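Local coordinates for protein terminal oxygenase component of carbazole (Janthinobacterium sp., PDB 7BUG) that serves as the terminal oxygenase of carbazole 1,9a-dioxygenase, using a Rieske [2Fe-2S] cluster and a mononuclear iron to dioxygenate carbazole at its angular and adjacent carbons, at residues L23-H28 and I264-V269; R147-N152 and V222-V227; N164-S169 and T293-Q298. All coordinates share one frame; numbering follows the deposited sequence.

Interaction 1 of 3, residues L23-H28 and I264-V269; sequences LGFRNH and IWLPGV
Phe25 and His28 pack against Leu266 and Pro267, the tip of a beta hairpin that carries a classic beta bulge. In the bulge Gly268 and Val269 both face Trp265, and the pair is closed by two backbone hydrogen bonds, Trp265 N to Val269 O at 2.8 Å and Val269 N to Trp265 O at 2.9 Å. The hairpin links strands 261-265 and 269-273 of the seven-stranded antiparallel sheet in the Bet v 1-like part of the protein. Residues 23-28 lead into strand 28-32, outermost within this chain in the other antiparallel sheet, so the contact joins the approach to one sheet with a turn of the other.

The interaction over a ring face is a CH-pi contact. Pro267 CB sits 4.2 Å from the centroid of the His28 imidazole, 28° off the ring normal. The two side chains slide past each other in opposite directions, and Pro267 CB lies 3.8 Å from His28 CB. His28 CG, beside its backbone N and anti to the carbonyl carbon (chi1 -62°), is thereby placed 3.8 Å from Pro267 CB. The peptide bond before Pro267 is cis, and both Leu266 and Pro267 direct their CB atoms toward 23-28.

Purely apolar contact comes from Leu266, whose CD2 approaches Phe25 CE2 to 3.7 Å and meets the ring obliquely; the side chains cross at about a right angle. Helix 360-372 covers this pair, with Ala369 on Phe25, and Trp365 and His372 on Leu266.

Polar partners lie outside the two segments. His28 NE2 is hydrogen-bonded to Gln374 N and ND1 to Asp148 OD1, so both nitrogens of this buried ring are satisfied, which probably fixes its rotation. On the neighbouring aromatic, Pro267 O stands at the edge of Phe25, near the ring plane, 4.2 Å from CD2.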
loop_
_atom_site.group_PDB
_atom_site.type_symbol
_atom_site.label_atom_id
_atom_site.label_comp_id
_atom_site.label_asym_id
_atom_site.label_seq_id
_atom_site.Cartn_x
_atom_site.Cartn_y
_atom_site.Cartn_z
ATOM N N LEU A 23 13.121 14.089 -5.035
ATOM C CA LEU A 23 14.206 13.198 -4.543
ATOM C C LEU A 23 15.448 13.968 -4.102
ATOM O O LEU A 23 16.451 13.303 -3.745
ATOM C CB LEU A 23 14.591 12.217 -5.658
ATOM C CG LEU A 23 13.656 11.049 -5.861
ATOM C CD1 LEU A 23 14.011 10.330 -7.159
ATOM C CD2 LEU A 23 13.705 10.082 -4.668
ATOM N N GLY A 24 15.427 15.294 -4.080
ATOM C CA GLY A 24 16.584 16.114 -3.737
ATOM C C GLY A 24 17.434 16.475 -4.940
ATOM O O GLY A 24 17.126 16.104 -6.086
ATOM N N PHE A 25 18.539 17.110 -4.654
ATOM C CA PHE A 25 19.475 17.653 -5.663
ATOM C C PHE A 25 20.676 16.736 -5.756
ATOM O O PHE A 25 21.418 16.526 -4.769
ATOM C CB PHE A 25 19.861 19.083 -5.295
ATOM C CG PHE A 25 18.673 20.007 -5.293
ATOM C CD1 PHE A 25 17.865 20.164 -6.420
ATOM C CD2 PHE A 25 18.437 20.801 -4.183
ATOM C CE1 PHE A 25 16.831 21.100 -6.416
ATOM C CE2 PHE A 25 17.415 21.744 -4.209
ATOM C CZ PHE A 25 16.580 21.855 -5.302
ATOM N N ARG A 26 20.943 16.268 -6.967
ATOM C CA ARG A 26 22.139 15.494 -7.284
ATOM C C ARG A 26 23.349 16.439 -7.331
ATOM O O ARG A 26 23.152 17.640 -7.494
ATOM C CB ARG A 26 21.937 14.691 -8.566
ATOM C CG ARG A 26 23.003 13.637 -8.824
ATOM C CD ARG A 26 22.658 12.857 -10.091
ATOM N NE ARG A 26 23.622 11.800 -10.254
ATOM C CZ ARG A 26 23.597 10.657 -9.558
ATOM N NH1 ARG A 26 22.532 10.336 -8.826
ATOM N NH2 ARG A 26 24.570 9.783 -9.734
ATOM N N ASN A 27 24.544 15.884 -7.176
ATOM C CA ASN A 27 25.831 16.598 -7.297
ATOM C C ASN A 27 26.027 17.553 -6.113
ATOM O O ASN A 27 26.582 18.644 -6.284
ATOM C CB ASN A 27 25.909 17.275 -8.675
ATOM C CG ASN A 27 25.732 16.270 -9.781
ATOM O OD1 ASN A 27 26.429 15.265 -9.789
ATOM N ND2 ASN A 27 24.791 16.473 -10.692
ATOM N N HIS A 28 25.639 17.137 -4.888
ATOM C CA HIS A 28 25.992 17.801 -3.633
ATOM C C HIS A 28 26.444 16.744 -2.624
ATOM O O HIS A 28 26.129 15.567 -2.794
ATOM C CB HIS A 28 24.822 18.602 -3.033
ATOM C CG HIS A 28 24.301 19.726 -3.851
ATOM N ND1 HIS A 28 24.694 21.012 -3.629
ATOM C CD2 HIS A 28 23.421 19.753 -4.862
ATOM C CE1 HIS A 28 24.051 21.780 -4.521
ATOM N NE2 HIS A 28 23.253 21.061 -5.268
ATOM N N ILE A 264 19.627 29.359 5.637
ATOM C CA ILE A 264 19.460 28.048 4.988
ATOM C C ILE A 264 20.412 28.003 3.792
ATOM O O ILE A 264 20.559 29.006 3.068
ATOM C CB ILE A 264 17.993 27.808 4.600
ATOM C CG1 ILE A 264 17.786 26.363 4.144
ATOM C CG2 ILE A 264 17.542 28.822 3.534
ATOM C CD1 ILE A 264 17.842 25.316 5.259
ATOM N N TRP A 265 21.023 26.854 3.578
ATOM C CA TRP A 265 22.069 26.674 2.529
ATOM C C TRP A 265 21.717 25.464 1.682
ATOM O O TRP A 265 21.311 24.438 2.262
ATOM C CB TRP A 265 23.422 26.483 3.221
ATOM C CG TRP A 265 23.752 27.635 4.116
ATOM C CD1 TRP A 265 23.365 27.807 5.409
ATOM C CD2 TRP A 265 24.425 28.853 3.734
ATOM N NE1 TRP A 265 23.786 29.023 5.891
ATOM C CE2 TRP A 265 24.436 29.688 4.875
ATOM C CE3 TRP A 265 25.016 29.306 2.541
ATOM C CZ2 TRP A 265 25.023 30.955 4.864
ATOM C CZ3 TRP A 265 25.563 30.568 2.530
ATOM C CH2 TRP A 265 25.572 31.370 3.674
ATOM N N LEU A 266 21.978 25.540 0.378
ATOM C CA LEU A 266 22.049 24.305 -0.435
ATOM C C LEU A 266 23.121 23.394 0.147
ATOM O O LEU A 266 24.201 23.846 0.513
ATOM C CB LEU A 266 22.291 24.618 -1.911
ATOM C CG LEU A 266 21.064 25.082 -2.691
ATOM C CD1 LEU A 266 21.525 25.718 -3.999
ATOM C CD2 LEU A 266 20.112 23.929 -2.989
ATOM N N PRO A 267 22.902 22.060 0.133
ATOM C CA PRO A 267 21.700 21.445 -0.459
ATOM C C PRO A 267 20.430 21.349 0.417
ATOM O O PRO A 267 19.400 20.856 -0.051
ATOM C CB PRO A 267 22.168 20.003 -0.740
ATOM C CG PRO A 267 23.148 19.743 0.413
ATOM C CD PRO A 267 23.875 21.052 0.577
ATOM N N GLY A 268 20.511 21.803 1.648
ATOM C CA GLY A 268 19.363 21.777 2.570
ATOM C C GLY A 268 19.852 21.652 3.998
ATOM O O GLY A 268 19.646 20.604 4.675
ATOM N N VAL A 269 20.496 22.708 4.479
ATOM C CA VAL A 269 21.102 22.716 5.821
ATOM C C VAL A 269 20.874 24.099 6.414
ATOM O O VAL A 269 21.178 25.139 5.774
ATOM C CB VAL A 269 22.581 22.295 5.866
ATOM C CG1 VAL A 269 23.425 23.022 4.863
ATOM C CG2 VAL A 269 23.165 22.497 7.229
#

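Interaction 2 of 3, residues R147-N152 and V222-V227; sequences RDTPPN and VGRKGV
Arg224 reaches across to Thr149, its NE donating to Thr149 O at 2.8 Å with an N-H...O angle of 145°. The acceptor lies close to the guanidinium plane, at its edge. Both faces of that plane are covered over the centre: Pro151 CA stands 3.9 Å above one, and Val222 CG2 stands 3.8 Å above the other. The chain is extended from CG to NE (chi3 -180°), which carries NE out to the Thr149 carbonyl. Nearer the backbone, Arg224 CA makes a CA-H...O contact of 3.4 Å with Arg147 O. Arg147 CG comes equally close to Gly223 O, at 3.4 Å; Gly223 has positive phi, and a side chain there would run tightly into that CG.

Two waters extend this shell. One donates to Arg147 O and accepts from Lys225 N; the other accepts from Arg224 NH1, donates to Pro150 O and hydrogen-bonds with Thr149 OG1.

Farther out, Arg147 grips Asp148 side-on, NE to OD1 at 3.0 Å and NH2 to OD2 at 2.9 Å. Asp148 OD2 also accepts from Trp29 N, tying this loop to strand 28-32. Asp220 OD2 forms a salt bridge with Arg224 NH2.

Each nitrogen of the Arg224 guanidinium thus has a polar partner, a carbonyl, a water or a carboxylate, an arrangement that would probably stabilise its positive charge between Pro151 and Val222.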
loop_
_atom_site.group_PDB
_atom_site.type_symbol
_atom_site.label_atom_id
_atom_site.label_comp_id
_atom_site.label_asym_id
_atom_site.label_seq_id
_atom_site.Cartn_x
_atom_site.Cartn_y
_atom_site.Cartn_z
ATOM N N ARG A 147 31.624 23.993 0.133
ATOM C CA ARG A 147 30.577 24.539 -0.747
ATOM C C ARG A 147 29.184 24.200 -0.184
ATOM O O ARG A 147 28.266 25.027 -0.353
ATOM C CB ARG A 147 30.677 24.007 -2.160
ATOM C CG ARG A 147 29.840 24.815 -3.136
ATOM C CD ARG A 147 29.510 24.092 -4.385
ATOM N NE ARG A 147 28.727 22.862 -4.141
ATOM C CZ ARG A 147 28.499 21.946 -5.069
ATOM N NH1 ARG A 147 28.861 22.173 -6.336
ATOM N NH2 ARG A 147 27.842 20.833 -4.788
ATOM N N ASP A 148 29.062 23.007 0.411
ATOM C CA ASP A 148 27.745 22.416 0.769
ATOM C C ASP A 148 27.624 22.362 2.279
ATOM O O ASP A 148 26.799 21.573 2.768
ATOM C CB ASP A 148 27.589 21.029 0.151
ATOM C CG ASP A 148 27.365 21.052 -1.355
ATOM O OD1 ASP A 148 26.962 22.098 -1.876
ATOM O OD2 ASP A 148 27.673 20.014 -2.008
ATOM N N THR A 149 28.307 23.238 3.002
ATOM C CA THR A 149 28.239 23.285 4.478
ATOM C C THR A 149 28.076 24.736 4.847
ATOM O O THR A 149 28.523 25.629 4.118
ATOM C CB THR A 149 29.447 22.661 5.183
ATOM O OG1 THR A 149 30.643 23.302 4.732
ATOM C CG2 THR A 149 29.604 21.188 4.924
ATOM N N PRO A 150 27.359 25.037 5.936
ATOM C CA PRO A 150 27.148 26.430 6.288
ATOM C C PRO A 150 28.463 27.034 6.740
ATOM O O PRO A 150 29.356 26.326 7.214
ATOM C CB PRO A 150 26.189 26.358 7.492
ATOM C CG PRO A 150 25.547 25.020 7.321
ATOM C CD PRO A 150 26.630 24.092 6.797
ATOM N N PRO A 151 28.567 28.367 6.712
ATOM C CA PRO A 151 29.760 29.014 7.266
ATOM C C PRO A 151 29.985 28.601 8.738
ATOM O O PRO A 151 29.016 28.437 9.487
ATOM C CB PRO A 151 29.447 30.514 7.166
ATOM C CG PRO A 151 28.318 30.642 6.183
ATOM C CD PRO A 151 27.564 29.323 6.241
ATOM N N ASN A 152 31.265 28.435 9.101
ATOM C CA ASN A 152 31.809 28.138 10.462
ATOM C C ASN A 152 31.718 26.648 10.788
ATOM O O ASN A 152 32.332 26.230 11.739
ATOM C CB ASN A 152 31.212 29.051 11.551
ATOM C CG ASN A 152 31.438 30.525 11.226
ATOM O OD1 ASN A 152 30.564 31.192 10.689
ATOM N ND2 ASN A 152 32.663 31.003 11.423
ATOM N N VAL A 222 33.679 30.203 -1.841
ATOM C CA VAL A 222 33.843 28.730 -1.983
ATOM C C VAL A 222 32.596 28.174 -2.684
ATOM O O VAL A 222 32.539 26.958 -2.836
ATOM C CB VAL A 222 34.157 28.039 -0.636
ATOM C CG1 VAL A 222 35.200 28.827 0.151
ATOM C CG2 VAL A 222 32.934 27.806 0.242
ATOM N N GLY A 223 31.679 29.038 -3.151
ATOM C CA GLY A 223 30.541 28.639 -3.990
ATOM C C GLY A 223 29.300 28.306 -3.160
ATOM O O GLY A 223 28.297 27.829 -3.763
ATOM N N ARG A 224 29.327 28.588 -1.868
ATOM C CA ARG A 224 28.147 28.331 -0.984
ATOM C C ARG A 224 26.955 29.146 -1.473
ATOM O O ARG A 224 27.134 30.283 -1.998
ATOM C CB ARG A 224 28.333 28.796 0.461
ATOM C CG ARG A 224 29.325 28.028 1.291
ATOM C CD ARG A 224 29.162 28.534 2.709
ATOM N NE ARG A 224 30.140 27.756 3.374
ATOM C CZ ARG A 224 31.327 28.174 3.736
ATOM N NH1 ARG A 224 32.142 27.338 4.341
ATOM N NH2 ARG A 224 31.705 29.425 3.505
ATOM N N LYS A 225 25.748 28.607 -1.351
ATOM C CA LYS A 225 24.542 29.319 -1.815
ATOM C C LYS A 225 23.533 29.258 -0.669
ATOM O O LYS A 225 23.198 28.146 -0.242
ATOM C CB LYS A 225 23.976 28.707 -3.095
ATOM C CG LYS A 225 24.946 28.646 -4.279
ATOM C CD LYS A 225 25.146 30.004 -4.927
ATOM C CE LYS A 225 25.962 29.903 -6.184
ATOM N NZ LYS A 225 27.377 29.956 -5.830
ATOM N N GLY A 226 23.083 30.409 -0.176
ATOM C CA GLY A 226 22.097 30.376 0.913
ATOM C C GLY A 226 21.296 31.649 1.041
ATOM O O GLY A 226 21.412 32.578 0.221
ATOM N N VAL A 227 20.443 31.663 2.044
ATOM C CA VAL A 227 19.521 32.797 2.343
ATOM C C VAL A 227 19.559 33.033 3.842
ATOM O O VAL A 227 19.380 32.084 4.601
ATOM C CB VAL A 227 18.073 32.549 1.858
ATOM C CG1 VAL A 227 17.225 33.803 2.039
ATOM C CG2 VAL A 227 18.037 32.107 0.421
HETATM O O HOH W 1 25.658 25.819 -0.519
HETATM O O HOH W 2 31.661 25.274 6.355
#

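Interaction 3 of 3, residues N164-S169 and T293-Q298; sequences NQIIKS and THYYFQ
An antiparallel strand pair at the margin of the seven-stranded sheet of the Bet v 1-like oxygenase domain brings Ile166 opposite Tyr295 and Ile167 opposite His294, the strand directions 155° apart. Ile167 and His294 form a hydrogen-bonded pair: Ile167 N to His294 O is 2.9 Å, His294 N to Ile167 O 3.0 Å. Tyr296 N also donates to Gln165 O at 2.9 Å.

His294 CG sits between the backbone N and the carbonyl carbon (chi1 66°), near Ser169 O. The ring's ND1 donates to Ser169 O at 2.8 Å, almost straight at 175°; the oxygen lies in the imidazole plane, while ND1 stands above the carbonyl plane. Ile167 CB covers one ring face, 3.8 Å from the centroid in a CH-pi contact. An alanine in place of His294 would probably leave Ser169 O without this donor and open a gap beside Ile167 CB.

On the same sheet face Ile167 CG1 packs alongside Tyr296 CB. Glu284 binds the Tyr296 OH, and Arg337 makes a cation-pi contact with its ring; the helix holding Arg337 also carries the iron ligand Asp333.

The other face carries Asn164, Ile166, Tyr295 and Phe297. Ile166 lies side by side with Tyr295, CG1 to CE1 at 3.7 Å, and Asn164 ND2 approaches Tyr295 CD1 to 3.4 Å. Ile166 CG2 and Thr293 CG2 are pressed to 3.3 Å, tighter than usual van der Waals contact.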
loop_
_atom_site.group_PDB
_atom_site.type_symbol
_atom_site.label_atom_id
_atom_site.label_comp_id
_atom_site.label_asym_id
_atom_site.label_seq_id
_atom_site.Cartn_x
_atom_site.Cartn_y
_atom_site.Cartn_z
ATOM N N ASN A 164 21.049 11.844 14.775
ATOM C CA ASN A 164 20.496 11.556 13.426
ATOM C C ASN A 164 19.282 10.659 13.635
ATOM O O ASN A 164 19.305 9.777 14.568
ATOM C CB ASN A 164 21.539 10.907 12.512
ATOM C CG ASN A 164 21.103 10.840 11.055
ATOM O OD1 ASN A 164 20.224 11.635 10.654
ATOM N ND2 ASN A 164 21.710 9.920 10.306
ATOM N N GLN A 165 18.236 10.882 12.872
ATOM C CA GLN A 165 17.115 9.912 12.837
ATOM C C GLN A 165 16.395 10.018 11.502
ATOM O O GLN A 165 16.632 10.951 10.732
ATOM C CB GLN A 165 16.181 10.135 14.010
ATOM C CG GLN A 165 15.491 11.446 13.928
ATOM C CD GLN A 165 14.827 11.798 15.241
ATOM O OE1 GLN A 165 15.244 12.697 15.962
ATOM N NE2 GLN A 165 13.734 11.107 15.488
ATOM N N ILE A 166 15.597 9.024 11.239
ATOM C CA ILE A 166 14.837 8.917 9.960
ATOM C C ILE A 166 13.432 9.423 10.252
ATOM O O ILE A 166 12.792 8.919 11.216
ATOM C CB ILE A 166 14.836 7.486 9.437
ATOM C CG1 ILE A 166 16.261 7.068 9.066
ATOM C CG2 ILE A 166 13.894 7.311 8.268
ATOM C CD1 ILE A 166 16.372 5.634 8.651
ATOM N N ILE A 167 12.971 10.351 9.438
ATOM C CA ILE A 167 11.675 11.041 9.617
ATOM C C ILE A 167 10.845 10.823 8.362
ATOM O O ILE A 167 11.355 11.039 7.266
ATOM C CB ILE A 167 11.836 12.530 9.936
ATOM C CG1 ILE A 167 12.713 12.784 11.165
ATOM C CG2 ILE A 167 10.475 13.215 10.083
ATOM C CD1 ILE A 167 12.278 12.102 12.423
ATOM N N LYS A 168 9.565 10.488 8.537
ATOM C CA LYS A 168 8.690 10.226 7.379
ATOM C C LYS A 168 8.023 11.516 6.884
ATOM O O LYS A 168 6.791 11.719 7.034
ATOM C CB LYS A 168 7.652 9.148 7.770
ATOM C CG LYS A 168 8.282 7.820 8.120
ATOM C CD LYS A 168 7.332 6.827 8.751
ATOM C CE LYS A 168 8.048 5.870 9.684
ATOM N NZ LYS A 168 7.101 4.908 10.305
ATOM N N SER A 169 8.809 12.430 6.313
ATOM C CA SER A 169 8.268 13.502 5.472
ATOM C C SER A 169 9.269 13.719 4.356
ATOM O O SER A 169 10.475 13.396 4.505
ATOM C CB SER A 169 8.000 14.783 6.172
ATOM O OG SER A 169 9.177 15.596 6.290
ATOM N N THR A 293 10.753 10.461 2.816
ATOM C CA THR A 293 11.573 10.200 4.021
ATOM C C THR A 293 12.848 11.068 3.964
ATOM O O THR A 293 13.372 11.297 2.885
ATOM C CB THR A 293 11.960 8.708 4.076
ATOM O OG1 THR A 293 10.850 7.920 3.609
ATOM C CG2 THR A 293 12.328 8.323 5.486
ATOM N N HIS A 294 13.319 11.514 5.105
ATOM C CA HIS A 294 14.591 12.258 5.219
ATOM C C HIS A 294 15.349 11.768 6.435
ATOM O O HIS A 294 14.763 11.350 7.444
ATOM C CB HIS A 294 14.433 13.770 5.190
ATOM C CG HIS A 294 13.721 14.374 6.344
ATOM N ND1 HIS A 294 12.309 14.377 6.405
ATOM C CD2 HIS A 294 14.150 15.057 7.423
ATOM C CE1 HIS A 294 11.955 14.980 7.513
ATOM N NE2 HIS A 294 13.016 15.403 8.162
ATOM N N TYR A 295 16.654 11.959 6.393
ATOM C CA TYR A 295 17.453 11.992 7.641
ATOM C C TYR A 295 17.386 13.400 8.232
ATOM O O TYR A 295 17.566 14.394 7.550
ATOM C CB TYR A 295 18.936 11.703 7.445
ATOM C CG TYR A 295 19.313 10.324 7.039
ATOM C CD1 TYR A 295 19.255 9.325 7.993
ATOM C CD2 TYR A 295 19.759 10.011 5.756
ATOM C CE1 TYR A 295 19.585 8.035 7.672
ATOM C CE2 TYR A 295 20.091 8.713 5.422
ATOM C CZ TYR A 295 20.042 7.736 6.406
ATOM O OH TYR A 295 20.347 6.422 6.172
ATOM N N TYR A 296 17.055 13.505 9.504
ATOM C CA TYR A 296 17.104 14.771 10.257
ATOM C C TYR A 296 18.414 14.730 11.019
ATOM O O TYR A 296 18.553 14.046 12.089
ATOM C CB TYR A 296 15.853 14.910 11.122
ATOM C CG TYR A 296 15.857 16.142 11.978
ATOM C CD1 TYR A 296 16.330 17.366 11.540
ATOM C CD2 TYR A 296 15.248 16.125 13.235
ATOM C CE1 TYR A 296 16.290 18.501 12.325
ATOM C CE2 TYR A 296 15.148 17.267 14.003
ATOM C CZ TYR A 296 15.697 18.463 13.583
ATOM O OH TYR A 296 15.691 19.622 14.353
ATOM N N PHE A 297 19.427 15.330 10.408
ATOM C CA PHE A 297 20.818 15.192 10.842
ATOM C C PHE A 297 21.170 16.461 11.608
ATOM O O PHE A 297 21.385 17.530 11.013
ATOM C CB PHE A 297 21.727 14.907 9.639
ATOM C CG PHE A 297 23.146 14.540 10.008
ATOM C CD1 PHE A 297 24.117 15.477 10.269
ATOM C CD2 PHE A 297 23.520 13.225 9.993
ATOM C CE1 PHE A 297 25.412 15.087 10.574
ATOM C CE2 PHE A 297 24.812 12.805 10.302
ATOM C CZ PHE A 297 25.759 13.760 10.580
ATOM N N GLN A 298 21.083 16.374 12.942
ATOM C CA GLN A 298 21.106 17.565 13.808
ATOM C C GLN A 298 22.518 17.666 14.422
ATOM O O GLN A 298 23.036 16.593 14.880
ATOM C CB GLN A 298 20.155 17.380 14.991
ATOM C CG GLN A 298 18.683 17.497 14.700
ATOM C CD GLN A 298 17.922 17.086 15.958
ATOM O OE1 GLN A 298 18.101 15.984 16.467
ATOM N NE2 GLN A 298 17.158 18.019 16.497
#

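All three interactions reach the seven-stranded sheet. Interactions 1 and 2, with centres 11 Å apart, touch directly: Ile264 O and Val227 N lie 2.8 Å apart across neighbouring strands 261-265 and 226-229, Asn27 O meets Arg147 NH2 at 2.9 Å, and Trp265 CZ2 packs on Pro151 CD at 3.3 Å. Interaction 3 is separate, its centre 14 Å from that of interaction 1 and 21 Å from that of interaction 2. It is also the one near the catalytic iron: the Tyr296 side chain is about 5 Å from that of Asp333 and about 7 Å from that of His187. The Thr149 side chain in interaction 2 lies about 6 Å from a bound 2-methoxyethanol.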